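Local coordinates for protein L-lactate dehydrogenase (Trichomonas vaginalis, PDB 4UUN) that probably interconverts L-lactate and pyruvate using NAD(H), as an oxidoreductase of the malate dehydrogenase type 2 family, at residues B[5-10]-B[82-87]; B[123-128]-B[149-154]; B[130-135]-B[184-189]. All blocks are in the same frame, centred on the assembly; numbering follows the deposited sequence.

Overall arrangement
The three contacts follow the bound NADH across the chain. Contacts 1 and 2 belong to the six-stranded parallel sheet of the NAD-binding domain, their centres about 10 Å apart, and strands 82-85 and 124-127 are direct neighbours that hydrogen-bond through Ala-83, Leu-85 and Leu-126. Contact 1 is complete along the chain before contact 2 begins. Contact 3, centred about 14 Å from contact 2 and about 20 Å from contact 1, alternates with contact 2 in sequence: its helix 132-141 links strands 124-127 and 151-153, while its other segment comes from the C-terminal domain. All three touch the dinucleotide, so sheet ends and interdomain junction together line the cofactor site.

Contact 1: residues B[5-10]-B[82-87]; sequences AHVLIT and CAFLVA. With NAI (1,4-dihydronicotinamide adenine dinucleotide), chain D.
Thr-10 OG1 gathers the loop that leaves strand 82-85. Ala-87 N donates to Thr-10 OG1 over 3.0 Å at 162°, and Val-86 N adds a weak, bent bond to the same Thr-10 OG1 at 2.9 Å. A water lies 2.6 Å from Thr-10 OG1 and donates a hydrogen bond to Ala-87 O, so the hydroxyl and the water together hold both ends of Ala-87. The hydroxyl lies between the backbone N and the carbonyl carbon (chi1 66°), which leaves CG2 directed to Leu-85, with Thr-10 CG2 3.8 Å from Leu-85 CD2. Threonine suits this place because one branch binds amides while the other packs on leucine.

Behind this end the strands run parallel, 11° apart, and zip together through their backbones: Leu-8 N reaches Cys-82 O at 3.0 Å, Phe-84 N reaches Leu-8 O at 2.8 Å, and Thr-10 N continues to Phe-84 O. On the face bearing Val-7, Cys-82, Ile-9 and Phe-84 the contacts between the strands are apolar. Val-7 CG1 meets the phenyl ring at its edge, near the ring plane, 3.8 Å from Phe-84 CE1, while its other methyl, CG2, touches Cys-82 SG. On the face of Leu-8 and Ala-83 the small alanine lets the leucine lie close. Leu-85 is the centre of an inverse gamma turn where the strand ends, and the small methyl of Ala-87 then lets the adenine come within 3.3 Å, measured from Ala-87 CB to N3A of the cofactor.

Helix 15-25 covers the Phe-84 face through Leu-20 and Ile-24, and its Ile-16 touches Val-86. Strand 35-40 flanks 5-10, and strand 124-127 flanks 82-85, placing this pair in the middle of the sheet.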
loop_
_atom_site.group_PDB
_atom_site.type_symbol
_atom_site.label_atom_id
_atom_site.label_comp_id
_atom_site.label_asym_id
_atom_site.label_seq_id
_atom_site.Cartn_x
_atom_site.Cartn_y
_atom_site.Cartn_z
ATOM N N ALA B 5 -15.115 12.675 -3.236
ATOM C CA ALA B 5 -14.191 13.152 -4.255
ATOM C C ALA B 5 -14.008 12.066 -5.315
ATOM O O ALA B 5 -13.818 10.890 -4.992
ATOM C CB ALA B 5 -12.859 13.519 -3.630
ATOM N N HIS B 6 -14.086 12.460 -6.582
ATOM C CA HIS B 6 -13.897 11.520 -7.680
ATOM C C HIS B 6 -12.452 11.536 -8.173
ATOM O O HIS B 6 -11.931 12.573 -8.591
ATOM C CB HIS B 6 -14.906 11.806 -8.796
ATOM C CG HIS B 6 -16.303 11.404 -8.437
ATOM N ND1 HIS B 6 -16.969 10.375 -9.068
ATOM C CD2 HIS B 6 -17.143 11.858 -7.476
ATOM C CE1 HIS B 6 -18.164 10.226 -8.527
ATOM N NE2 HIS B 6 -18.296 11.115 -7.558
ATOM N N VAL B 7 -11.819 10.369 -8.101
ATOM C CA VAL B 7 -10.385 10.220 -8.341
ATOM C C VAL B 7 -10.140 9.236 -9.477
ATOM O O VAL B 7 -10.540 8.077 -9.384
ATOM C CB VAL B 7 -9.684 9.668 -7.073
ATOM C CG1 VAL B 7 -8.174 9.459 -7.304
ATOM C CG2 VAL B 7 -9.919 10.591 -5.883
ATOM N N LEU B 8 -9.473 9.697 -10.535
ATOM C CA LEU B 8 -9.103 8.842 -11.667
ATOM C C LEU B 8 -7.686 8.282 -11.522
ATOM O O LEU B 8 -6.750 9.016 -11.201
ATOM C CB LEU B 8 -9.187 9.626 -12.984
ATOM C CG LEU B 8 -8.605 8.953 -14.240
ATOM C CD1 LEU B 8 -9.366 7.684 -14.614
ATOM C CD2 LEU B 8 -8.606 9.934 -15.407
ATOM N N ILE B 9 -7.548 6.983 -11.791
ATOM C CA ILE B 9 -6.253 6.336 -11.969
ATOM C C ILE B 9 -6.239 5.634 -13.333
ATOM O O ILE B 9 -7.039 4.724 -13.568
ATOM C CB ILE B 9 -5.990 5.277 -10.868
ATOM C CG1 ILE B 9 -6.070 5.894 -9.470
ATOM C CG2 ILE B 9 -4.620 4.624 -11.056
ATOM C CD1 ILE B 9 -6.115 4.846 -8.338
ATOM N N THR B 10 -5.337 6.050 -14.226
ATOM C CA THR B 10 -5.156 5.369 -15.513
ATOM C C THR B 10 -4.136 4.262 -15.343
ATOM O O THR B 10 -3.356 4.276 -14.393
ATOM C CB THR B 10 -4.670 6.318 -16.634
ATOM O OG1 THR B 10 -3.348 6.787 -16.340
ATOM C CG2 THR B 10 -5.614 7.501 -16.805
ATOM N N CYS B 82 -9.605 14.835 -9.293
ATOM C CA CYS B 82 -8.172 14.742 -9.576
ATOM C C CYS B 82 -7.858 13.475 -10.357
ATOM O O CYS B 82 -8.713 12.591 -10.503
ATOM C CB CYS B 82 -7.332 14.817 -8.292
ATOM S SG CYS B 82 -7.549 13.421 -7.152
ATOM N N ALA B 83 -6.641 13.404 -10.889
ATOM C CA ALA B 83 -6.246 12.277 -11.724
ATOM C C ALA B 83 -4.783 11.925 -11.544
ATOM O O ALA B 83 -3.919 12.812 -11.454
ATOM C CB ALA B 83 -6.525 12.582 -13.183
ATOM N N PHE B 84 -4.523 10.624 -11.493
ATOM C CA PHE B 84 -3.176 10.083 -11.498
ATOM C C PHE B 84 -2.969 9.437 -12.867
ATOM O O PHE B 84 -3.464 8.333 -13.121
ATOM C CB PHE B 84 -3.009 9.045 -10.377
ATOM C CG PHE B 84 -3.122 9.619 -8.985
ATOM C CD1 PHE B 84 -4.361 9.810 -8.391
ATOM C CD2 PHE B 84 -1.985 9.949 -8.264
ATOM C CE1 PHE B 84 -4.459 10.331 -7.116
ATOM C CE2 PHE B 84 -2.078 10.473 -6.989
ATOM C CZ PHE B 84 -3.309 10.664 -6.412
ATOM N N LEU B 85 -2.275 10.140 -13.759
ATOM C CA LEU B 85 -2.043 9.634 -15.108
ATOM C C LEU B 85 -0.797 8.759 -15.120
ATOM O O LEU B 85 0.314 9.220 -15.418
ATOM C CB LEU B 85 -1.917 10.776 -16.115
ATOM C CG LEU B 85 -3.088 11.760 -16.177
ATOM C CD1 LEU B 85 -2.872 12.753 -17.314
ATOM C CD2 LEU B 85 -4.422 11.042 -16.348
ATOM N N VAL B 86 -1.008 7.486 -14.807
ATOM C CA VAL B 86 0.072 6.522 -14.655
ATOM C C VAL B 86 0.395 5.831 -15.973
ATOM O O VAL B 86 1.555 5.572 -16.286
ATOM C CB VAL B 86 -0.323 5.460 -13.598
ATOM C CG1 VAL B 86 0.738 4.388 -13.470
ATOM C CG2 VAL B 86 -0.585 6.130 -12.251
ATOM N N ALA B 87 -0.635 5.536 -16.753
ATOM C CA ALA B 87 -0.451 4.826 -18.017
ATOM C C ALA B 87 0.393 5.617 -19.013
ATOM O O ALA B 87 0.246 6.828 -19.131
ATOM C CB ALA B 87 -1.798 4.518 -18.632
HETATM P PA NAI D . 2.660 -1.778 -15.396
HETATM O O1A NAI D . 3.172 -2.266 -16.730
HETATM O O2A NAI D . 2.600 -2.721 -14.214
HETATM O O5B NAI D . 1.189 -1.156 -15.616
HETATM C C5B NAI D . 0.893 -0.173 -16.605
HETATM C C4B NAI D . -0.603 -0.213 -16.892
HETATM O O4B NAI D . -0.972 0.776 -17.861
HETATM C C3B NAI D . -1.057 -1.556 -17.456
HETATM O O3B NAI D . -2.131 -2.057 -16.655
HETATM C C2B NAI D . -1.509 -1.263 -18.881
HETATM O O2B NAI D . -2.574 -2.107 -19.335
HETATM C C1B NAI D . -1.938 0.184 -18.739
HETATM N N9A NAI D . -2.064 0.959 -19.995
HETATM C C8A NAI D . -1.273 0.935 -21.089
HETATM N N7A NAI D . -1.733 1.816 -22.022
HETATM C C5A NAI D . -2.832 2.416 -21.518
HETATM C C6A NAI D . -3.807 3.443 -21.962
HETATM N N6A NAI D . -3.702 4.027 -23.181
HETATM N N1A NAI D . -4.809 3.774 -21.107
HETATM C C2A NAI D . -4.938 3.208 -19.884
HETATM N N3A NAI D . -4.089 2.265 -19.426
HETATM C C4A NAI D . -3.047 1.838 -20.182
HETATM O O3 NAI D . 3.541 -0.497 -14.977
HETATM P PN NAI D . 3.786 0.293 -13.595
HETATM O O1N NAI D . 4.922 -0.375 -12.850
HETATM O O2N NAI D . 2.444 0.497 -12.928
HETATM O O5D NAI D . 4.318 1.714 -14.133
HETATM C C5D NAI D . 3.473 2.481 -14.977
HETATM C C4D NAI D . 4.205 3.710 -15.493
HETATM O O4D NAI D . 4.614 4.596 -14.446
HETATM C C3D NAI D . 5.473 3.350 -16.243
HETATM O O3D NAI D . 5.172 3.008 -17.604
HETATM C C2D NAI D . 6.311 4.605 -16.110
HETATM O O2D NAI D . 6.119 5.397 -17.279
HETATM C C1D NAI D . 5.743 5.354 -14.902
HETATM N N1N NAI D . 6.715 5.595 -13.812
HETATM C C2N NAI D . 6.880 6.856 -13.402
HETATM C C3N NAI D . 7.754 7.231 -12.388
HETATM C C7N NAI D . 7.898 8.680 -11.950
HETATM O O7N NAI D . 8.300 9.068 -10.862
HETATM N N7N NAI D . 7.555 9.660 -12.815
HETATM C C4N NAI D . 8.565 6.176 -11.681
HETATM C C5N NAI D . 8.302 4.837 -12.200
HETATM C C6N NAI D . 7.395 4.598 -13.232
HETATM O O HOH W 1 -2.194 8.141 -18.277
#

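Contact 2: residues B[123-128]-B[149-154]; sequences VKVLVI and ENFSSL. With NAI (1,4-dihydronicotinamide adenine dinucleotide), chain D.
Asn-150, Val-125 and Leu-154 rank among the residues that lose most surface to the partner segment, one just before the strand pair, one within it and one at its far end. The side-chain amide of Asn-150 bonds the backbone just ahead of strand 124-127: ND2 donates to Val-123 O at 2.8 Å, the acceptor lying only 6° out of the amide plane. ND2 also binds Pro-121 O, and OD1 accepts from Lys-147 N, so both polar ends of this buried side chain are satisfied and its flip is fixed. The backbone of Asn-150 joins in as well, with Val-125 N reaching Asn-150 O at 2.7 Å.

Val-125 then lies alongside Phe-151, both pointing the same way, with Val-125 CB 3.9 Å from Phe-151 CD1. A beta-branched residue suits the strand and presents CG1 as well as CB to the phenyl ring. Its carbonyl holds the next rung, Ser-152 N to Val-125 O at 3.0 Å, and Val-127 N to Ser-152 O continues the parallel ladder.

At the far end Leu-154 N binds Val-127 O at 3.1 Å. Leu-154 swings CG away from its own amide (chi1 -177°), and chi2 (64°) then turns CD2 to Ile-128 CG1, 4.0 Å away, while its CB rests on Leu-126 CD1. Both end residues meet the cofactor: the carboxamide N7N donates to Ile-128 O at 3.2 Å, and Leu-154 CD2 lies near O7N.

Helix 132-141 packs on Val-127 and Phe-151 and connects the two strands, completing a beta-alpha-beta crossover of the Rossmann fold whose carboxy-terminal strand ends border the nicotinamide.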
loop_
_atom_site.group_PDB
_atom_site.type_symbol
_atom_site.label_atom_id
_atom_site.label_comp_id
_atom_site.label_asym_id
_atom_site.label_seq_id
_atom_site.Cartn_x
_atom_site.Cartn_y
_atom_site.Cartn_z
ATOM N N VAL B 123 -10.186 20.268 -11.791
ATOM C CA VAL B 123 -9.426 19.018 -11.759
ATOM C C VAL B 123 -7.913 19.227 -11.597
ATOM O O VAL B 123 -7.309 20.086 -12.251
ATOM C CB VAL B 123 -9.708 18.146 -13.014
ATOM C CG1 VAL B 123 -9.189 18.817 -14.286
ATOM C CG2 VAL B 123 -9.116 16.752 -12.846
ATOM N N LYS B 124 -7.316 18.438 -10.706
ATOM C CA LYS B 124 -5.873 18.443 -10.499
ATOM C C LYS B 124 -5.244 17.179 -11.094
ATOM O O LYS B 124 -5.444 16.055 -10.604
ATOM C CB LYS B 124 -5.547 18.592 -9.013
ATOM C CG LYS B 124 -5.945 19.962 -8.470
ATOM C CD LYS B 124 -5.530 20.187 -7.023
ATOM C CE LYS B 124 -5.541 21.684 -6.712
ATOM N NZ LYS B 124 -5.220 22.013 -5.303
ATOM N N VAL B 125 -4.475 17.392 -12.155
ATOM C CA VAL B 125 -3.951 16.320 -12.978
ATOM C C VAL B 125 -2.466 16.115 -12.698
ATOM O O VAL B 125 -1.639 16.968 -13.028
ATOM C CB VAL B 125 -4.148 16.645 -14.474
ATOM C CG1 VAL B 125 -3.677 15.493 -15.349
ATOM C CG2 VAL B 125 -5.610 16.974 -14.764
ATOM N N LEU B 126 -2.135 14.980 -12.090
ATOM C CA LEU B 126 -0.751 14.603 -11.835
ATOM C C LEU B 126 -0.235 13.604 -12.875
ATOM O O LEU B 126 -0.708 12.466 -12.953
ATOM C CB LEU B 126 -0.623 13.999 -10.437
ATOM C CG LEU B 126 0.765 13.473 -10.057
ATOM C CD1 LEU B 126 1.863 14.546 -10.266
ATOM C CD2 LEU B 126 0.739 12.986 -8.616
ATOM N N VAL B 127 0.743 14.028 -13.665
ATOM C CA VAL B 127 1.305 13.191 -14.718
ATOM C C VAL B 127 2.506 12.394 -14.217
ATOM O O VAL B 127 3.508 12.955 -13.746
ATOM C CB VAL B 127 1.698 14.030 -15.938
ATOM C CG1 VAL B 127 2.209 13.143 -17.067
ATOM C CG2 VAL B 127 0.503 14.827 -16.399
ATOM N N ILE B 128 2.383 11.074 -14.328
ATOM C CA ILE B 128 3.360 10.150 -13.782
ATOM C C ILE B 128 4.016 9.340 -14.896
ATOM O O ILE B 128 5.221 9.192 -14.912
ATOM C CB ILE B 128 2.691 9.218 -12.743
ATOM C CG1 ILE B 128 2.216 10.047 -11.540
ATOM C CG2 ILE B 128 3.642 8.127 -12.295
ATOM C CD1 ILE B 128 1.286 9.299 -10.588
ATOM N N GLU B 149 -2.833 25.741 -14.216
ATOM C CA GLU B 149 -2.975 25.435 -12.806
ATOM C C GLU B 149 -3.560 24.034 -12.577
ATOM O O GLU B 149 -3.482 23.507 -11.477
ATOM C CB GLU B 149 -3.832 26.507 -12.125
ATOM C CG GLU B 149 -3.117 27.851 -11.955
ATOM C CD GLU B 149 -2.853 28.583 -13.268
ATOM O OE1 GLU B 149 -3.715 28.544 -14.179
ATOM O OE2 GLU B 149 -1.772 29.200 -13.384
ATOM N N ASN B 150 -4.125 23.434 -13.624
ATOM C CA ASN B 150 -4.722 22.102 -13.524
ATOM C C ASN B 150 -3.708 20.948 -13.626
ATOM O O ASN B 150 -4.077 19.794 -13.398
ATOM C CB ASN B 150 -5.798 21.909 -14.612
ATOM C CG ASN B 150 -7.004 22.821 -14.430
ATOM O OD1 ASN B 150 -7.176 23.794 -15.165
ATOM N ND2 ASN B 150 -7.861 22.490 -13.468
ATOM N N PHE B 151 -2.450 21.256 -13.957
ATOM C CA PHE B 151 -1.462 20.234 -14.352
ATOM C C PHE B 151 -0.132 20.294 -13.595
ATOM O O PHE B 151 0.408 21.377 -13.338
ATOM C CB PHE B 151 -1.128 20.359 -15.853
ATOM C CG PHE B 151 -2.289 20.088 -16.773
ATOM C CD1 PHE B 151 -2.537 18.805 -17.238
ATOM C CD2 PHE B 151 -3.123 21.120 -17.185
ATOM C CE1 PHE B 151 -3.601 18.550 -18.083
ATOM C CE2 PHE B 151 -4.190 20.871 -18.025
ATOM C CZ PHE B 151 -4.433 19.581 -18.476
ATOM N N SER B 152 0.414 19.117 -13.285
ATOM C CA SER B 152 1.778 18.994 -12.754
ATOM C C SER B 152 2.339 17.606 -13.054
ATOM O O SER B 152 1.586 16.709 -13.446
ATOM C CB SER B 152 1.817 19.282 -11.253
ATOM O OG SER B 152 1.035 18.354 -10.528
ATOM N N SER B 153 3.650 17.430 -12.882
ATOM C CA SER B 153 4.291 16.133 -13.118
ATOM C C SER B 153 5.089 15.741 -11.886
ATOM O O SER B 153 5.435 16.593 -11.060
ATOM C CB SER B 153 5.173 16.147 -14.380
ATOM O OG SER B 153 6.258 17.051 -14.277
ATOM N N LEU B 154 5.357 14.448 -11.757
ATOM C CA LEU B 154 5.888 13.896 -10.518
ATOM C C LEU B 154 7.409 13.816 -10.516
ATOM O O LEU B 154 7.982 13.055 -11.281
ATOM C CB LEU B 154 5.323 12.487 -10.308
ATOM C CG LEU B 154 5.735 11.801 -9.005
ATOM C CD1 LEU B 154 5.183 12.561 -7.826
ATOM C CD2 LEU B 154 5.260 10.335 -8.991
HETATM P PA NAI D . 2.660 -1.778 -15.396
HETATM O O1A NAI D . 3.172 -2.266 -16.730
HETATM O O2A NAI D . 2.600 -2.721 -14.214
HETATM O O5B NAI D . 1.189 -1.156 -15.616
HETATM C C5B NAI D . 0.893 -0.173 -16.605
HETATM C C4B NAI D . -0.603 -0.213 -16.892
HETATM O O4B NAI D . -0.972 0.776 -17.861
HETATM C C3B NAI D . -1.057 -1.556 -17.456
HETATM O O3B NAI D . -2.131 -2.057 -16.655
HETATM C C2B NAI D . -1.509 -1.263 -18.881
HETATM O O2B NAI D . -2.574 -2.107 -19.335
HETATM C C1B NAI D . -1.938 0.184 -18.739
HETATM N N9A NAI D . -2.064 0.959 -19.995
HETATM C C8A NAI D . -1.273 0.935 -21.089
HETATM N N7A NAI D . -1.733 1.816 -22.022
HETATM C C5A NAI D . -2.832 2.416 -21.518
HETATM C C6A NAI D . -3.807 3.443 -21.962
HETATM N N6A NAI D . -3.702 4.027 -23.181
HETATM N N1A NAI D . -4.809 3.774 -21.107
HETATM C C2A NAI D . -4.938 3.208 -19.884
HETATM N N3A NAI D . -4.089 2.265 -19.426
HETATM C C4A NAI D . -3.047 1.838 -20.182
HETATM O O3 NAI D . 3.541 -0.497 -14.977
HETATM P PN NAI D . 3.786 0.293 -13.595
HETATM O O1N NAI D . 4.922 -0.375 -12.850
HETATM O O2N NAI D . 2.444 0.497 -12.928
HETATM O O5D NAI D . 4.318 1.714 -14.133
HETATM C C5D NAI D . 3.473 2.481 -14.977
HETATM C C4D NAI D . 4.205 3.710 -15.493
HETATM O O4D NAI D . 4.614 4.596 -14.446
HETATM C C3D NAI D . 5.473 3.350 -16.243
HETATM O O3D NAI D . 5.172 3.008 -17.604
HETATM C C2D NAI D . 6.311 4.605 -16.110
HETATM O O2D NAI D . 6.119 5.397 -17.279
HETATM C C1D NAI D . 5.743 5.354 -14.902
HETATM N N1N NAI D . 6.715 5.595 -13.812
HETATM C C2N NAI D . 6.880 6.856 -13.402
HETATM C C3N NAI D . 7.754 7.231 -12.388
HETATM C C7N NAI D . 7.898 8.680 -11.950
HETATM O O7N NAI D . 8.300 9.068 -10.862
HETATM N N7N NAI D . 7.555 9.660 -12.815
HETATM C C4N NAI D . 8.565 6.176 -11.681
HETATM C C5N NAI D . 8.302 4.837 -12.200
HETATM C C6N NAI D . 7.395 4.598 -13.232
#

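Contact 3: residues B[130-135]-B[184-189]; sequences NPDNTN and GNHGES. With NAI (1,4-dihydronicotinamide adenine dinucleotide), chain D.
His-186 reaches from the C-terminal domain to Asp-132 at the start of helix 132-141. Its CB passes 3.8 Å from Asp-132 OD1, and CG stays near that same carboxylate oxygen. ND1 then donates to Asp-132 OD1 at 2.8 Å on the syn side, 27° out of the carboxylate plane. The ring and carboxylate planes are nearly parallel, 10° apart, but offset from each other. His-186 CE1 lies 3.3 Å from Asp-132 OD2. CE1 is also 3.6 Å from N7N of the nicotinamide carboxamide, and NE2 at the ring's far side bonds Asp-158.

Asn-133 makes two weak bonds to the backbone beneath the ring. Its ND2 gives one to Gly-184 O at 3.1 Å, besides binding Val-284 O, and its OD1 takes a long one from His-186 N. Asparagine fits because its amide both donates and accepts. Gly-184 has a positive phi of 87°, which glycine adopts easily.

With an aspartate at each ring nitrogen, the predicted proton acceptor is restrained from turning and held beside the carboxamide of the reduced nicotinamide, consistent with a role as proton acceptor at the domain junction.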
loop_
_atom_site.group_PDB
_atom_site.type_symbol
_atom_site.label_atom_id
_atom_site.label_comp_id
_atom_site.label_asym_id
_atom_site.label_seq_id
_atom_site.Cartn_x
_atom_site.Cartn_y
_atom_site.Cartn_z
ATOM N N ASN B 130 5.890 8.133 -18.129
ATOM C CA ASN B 130 7.011 8.776 -18.794
ATOM C C ASN B 130 6.868 8.870 -20.310
ATOM O O ASN B 130 6.192 8.062 -20.942
ATOM C CB ASN B 130 8.325 8.112 -18.391
ATOM C CG ASN B 130 8.802 8.582 -17.030
ATOM O OD1 ASN B 130 8.838 9.788 -16.753
ATOM N ND2 ASN B 130 9.146 7.639 -16.166
ATOM N N PRO B 131 7.480 9.909 -20.908
ATOM C CA PRO B 131 8.274 10.993 -20.311
ATOM C C PRO B 131 7.354 12.040 -19.682
ATOM O O PRO B 131 6.634 12.735 -20.404
ATOM C CB PRO B 131 9.045 11.551 -21.505
ATOM C CG PRO B 131 8.161 11.277 -22.683
ATOM C CD PRO B 131 7.405 10.022 -22.376
ATOM N N ASP B 132 7.359 12.149 -18.357
ATOM C CA ASP B 132 6.260 12.846 -17.683
ATOM C C ASP B 132 6.191 14.363 -17.926
ATOM O O ASP B 132 5.105 14.884 -18.187
ATOM C CB ASP B 132 6.191 12.498 -16.192
ATOM C CG ASP B 132 7.467 12.814 -15.440
ATOM O OD1 ASP B 132 8.535 13.012 -16.061
ATOM O OD2 ASP B 132 7.389 12.858 -14.205
ATOM N N ASN B 133 7.311 15.080 -17.835
ATOM C CA ASN B 133 7.282 16.522 -18.116
ATOM C C ASN B 133 6.650 16.799 -19.478
ATOM O O ASN B 133 5.788 17.672 -19.622
ATOM C CB ASN B 133 8.690 17.139 -18.104
ATOM C CG ASN B 133 9.380 17.011 -16.764
ATOM O OD1 ASN B 133 9.593 15.910 -16.269
ATOM N ND2 ASN B 133 9.758 18.144 -16.181
ATOM N N THR B 134 7.085 16.064 -20.489
ATOM C CA THR B 134 6.627 16.346 -21.843
ATOM C C THR B 134 5.198 15.849 -22.056
ATOM O O THR B 134 4.400 16.527 -22.705
ATOM C CB THR B 134 7.603 15.785 -22.891
ATOM O OG1 THR B 134 8.858 16.461 -22.744
ATOM C CG2 THR B 134 7.083 16.018 -24.315
ATOM N N ASN B 135 4.870 14.688 -21.493
ATOM C CA ASN B 135 3.499 14.197 -21.538
ATOM C C ASN B 135 2.552 15.229 -20.917
ATOM O O ASN B 135 1.448 15.455 -21.412
ATOM C CB ASN B 135 3.359 12.850 -20.810
ATOM C CG ASN B 135 4.018 11.697 -21.558
ATOM O OD1 ASN B 135 4.314 11.796 -22.744
ATOM N ND2 ASN B 135 4.237 10.584 -20.856
ATOM N N GLY B 184 14.129 20.671 -13.164
ATOM C CA GLY B 184 14.120 20.484 -14.598
ATOM C C GLY B 184 13.387 19.252 -15.093
ATOM O O GLY B 184 12.279 18.942 -14.648
ATOM N N ASN B 185 14.013 18.561 -16.038
ATOM C CA ASN B 185 13.418 17.395 -16.677
ATOM C C ASN B 185 13.748 16.157 -15.873
ATOM O O ASN B 185 14.684 16.158 -15.087
ATOM C CB ASN B 185 13.995 17.225 -18.086
ATOM C CG ASN B 185 13.169 16.297 -18.961
ATOM O OD1 ASN B 185 12.079 15.861 -18.584
ATOM N ND2 ASN B 185 13.688 15.994 -20.142
ATOM N N HIS B 186 12.977 15.099 -16.067
ATOM C CA HIS B 186 13.456 13.768 -15.726
ATOM C C HIS B 186 14.521 13.339 -16.719
ATOM O O HIS B 186 14.908 14.092 -17.616
ATOM C CB HIS B 186 12.309 12.771 -15.733
ATOM C CG HIS B 186 11.753 12.497 -14.371
ATOM N ND1 HIS B 186 10.425 12.204 -14.157
ATOM C CD2 HIS B 186 12.350 12.458 -13.156
ATOM C CE1 HIS B 186 10.226 12.002 -12.867
ATOM N NE2 HIS B 186 11.377 12.153 -12.238
ATOM N N GLY B 187 14.995 12.117 -16.562
ATOM C CA GLY B 187 15.961 11.586 -17.488
ATOM C C GLY B 187 17.335 12.123 -17.187
ATOM O O GLY B 187 17.590 12.632 -16.092
ATOM N N GLU B 188 18.209 12.021 -18.175
ATOM C CA GLU B 188 19.621 12.301 -17.996
ATOM C C GLU B 188 19.932 13.743 -17.616
ATOM O O GLU B 188 20.950 14.001 -16.978
ATOM C CB GLU B 188 20.375 11.929 -19.272
ATOM C CG GLU B 188 20.205 10.464 -19.656
ATOM C CD GLU B 188 21.038 10.071 -20.859
ATOM O OE1 GLU B 188 21.681 10.961 -21.455
ATOM O OE2 GLU B 188 21.048 8.870 -21.207
ATOM N N SER B 189 19.074 14.684 -18.000
ATOM C CA SER B 189 19.373 16.099 -17.759
ATOM C C SER B 189 18.880 16.603 -16.398
ATOM O O SER B 189 19.078 17.770 -16.062
ATOM C CB SER B 189 18.806 16.982 -18.884
ATOM O OG SER B 189 17.420 17.214 -18.729
HETATM P PA NAI D . 2.660 -1.778 -15.396
HETATM O O1A NAI D . 3.172 -2.266 -16.730
HETATM O O2A NAI D . 2.600 -2.721 -14.214
HETATM O O5B NAI D . 1.189 -1.156 -15.616
HETATM C C5B NAI D . 0.893 -0.173 -16.605
HETATM C C4B NAI D . -0.603 -0.213 -16.892
HETATM O O4B NAI D . -0.972 0.776 -17.861
HETATM C C3B NAI D . -1.057 -1.556 -17.456
HETATM O O3B NAI D . -2.131 -2.057 -16.655
HETATM C C2B NAI D . -1.509 -1.263 -18.881
HETATM O O2B NAI D . -2.574 -2.107 -19.335
HETATM C C1B NAI D . -1.938 0.184 -18.739
HETATM N N9A NAI D . -2.064 0.959 -19.995
HETATM C C8A NAI D . -1.273 0.935 -21.089
HETATM N N7A NAI D . -1.733 1.816 -22.022
HETATM C C5A NAI D . -2.832 2.416 -21.518
HETATM C C6A NAI D . -3.807 3.443 -21.962
HETATM N N6A NAI D . -3.702 4.027 -23.181
HETATM N N1A NAI D . -4.809 3.774 -21.107
HETATM C C2A NAI D . -4.938 3.208 -19.884
HETATM N N3A NAI D . -4.089 2.265 -19.426
HETATM C C4A NAI D . -3.047 1.838 -20.182
HETATM O O3 NAI D . 3.541 -0.497 -14.977
HETATM P PN NAI D . 3.786 0.293 -13.595
HETATM O O1N NAI D . 4.922 -0.375 -12.850
HETATM O O2N NAI D . 2.444 0.497 -12.928
HETATM O O5D NAI D . 4.318 1.714 -14.133
HETATM C C5D NAI D . 3.473 2.481 -14.977
HETATM C C4D NAI D . 4.205 3.710 -15.493
HETATM O O4D NAI D . 4.614 4.596 -14.446
HETATM C C3D NAI D . 5.473 3.350 -16.243
HETATM O O3D NAI D . 5.172 3.008 -17.604
HETATM C C2D NAI D . 6.311 4.605 -16.110
HETATM O O2D NAI D . 6.119 5.397 -17.279
HETATM C C1D NAI D . 5.743 5.354 -14.902
HETATM N N1N NAI D . 6.715 5.595 -13.812
HETATM C C2N NAI D . 6.880 6.856 -13.402
HETATM C C3N NAI D . 7.754 7.231 -12.388
HETATM C C7N NAI D . 7.898 8.680 -11.950
HETATM O O7N NAI D . 8.300 9.068 -10.862
HETATM N N7N NAI D . 7.555 9.660 -12.815
HETATM C C4N NAI D . 8.565 6.176 -11.681
HETATM C C5N NAI D . 8.302 4.837 -12.200
HETATM C C6N NAI D . 7.395 4.598 -13.232
HETATM O O HOH W 2 10.033 14.707 -20.050
#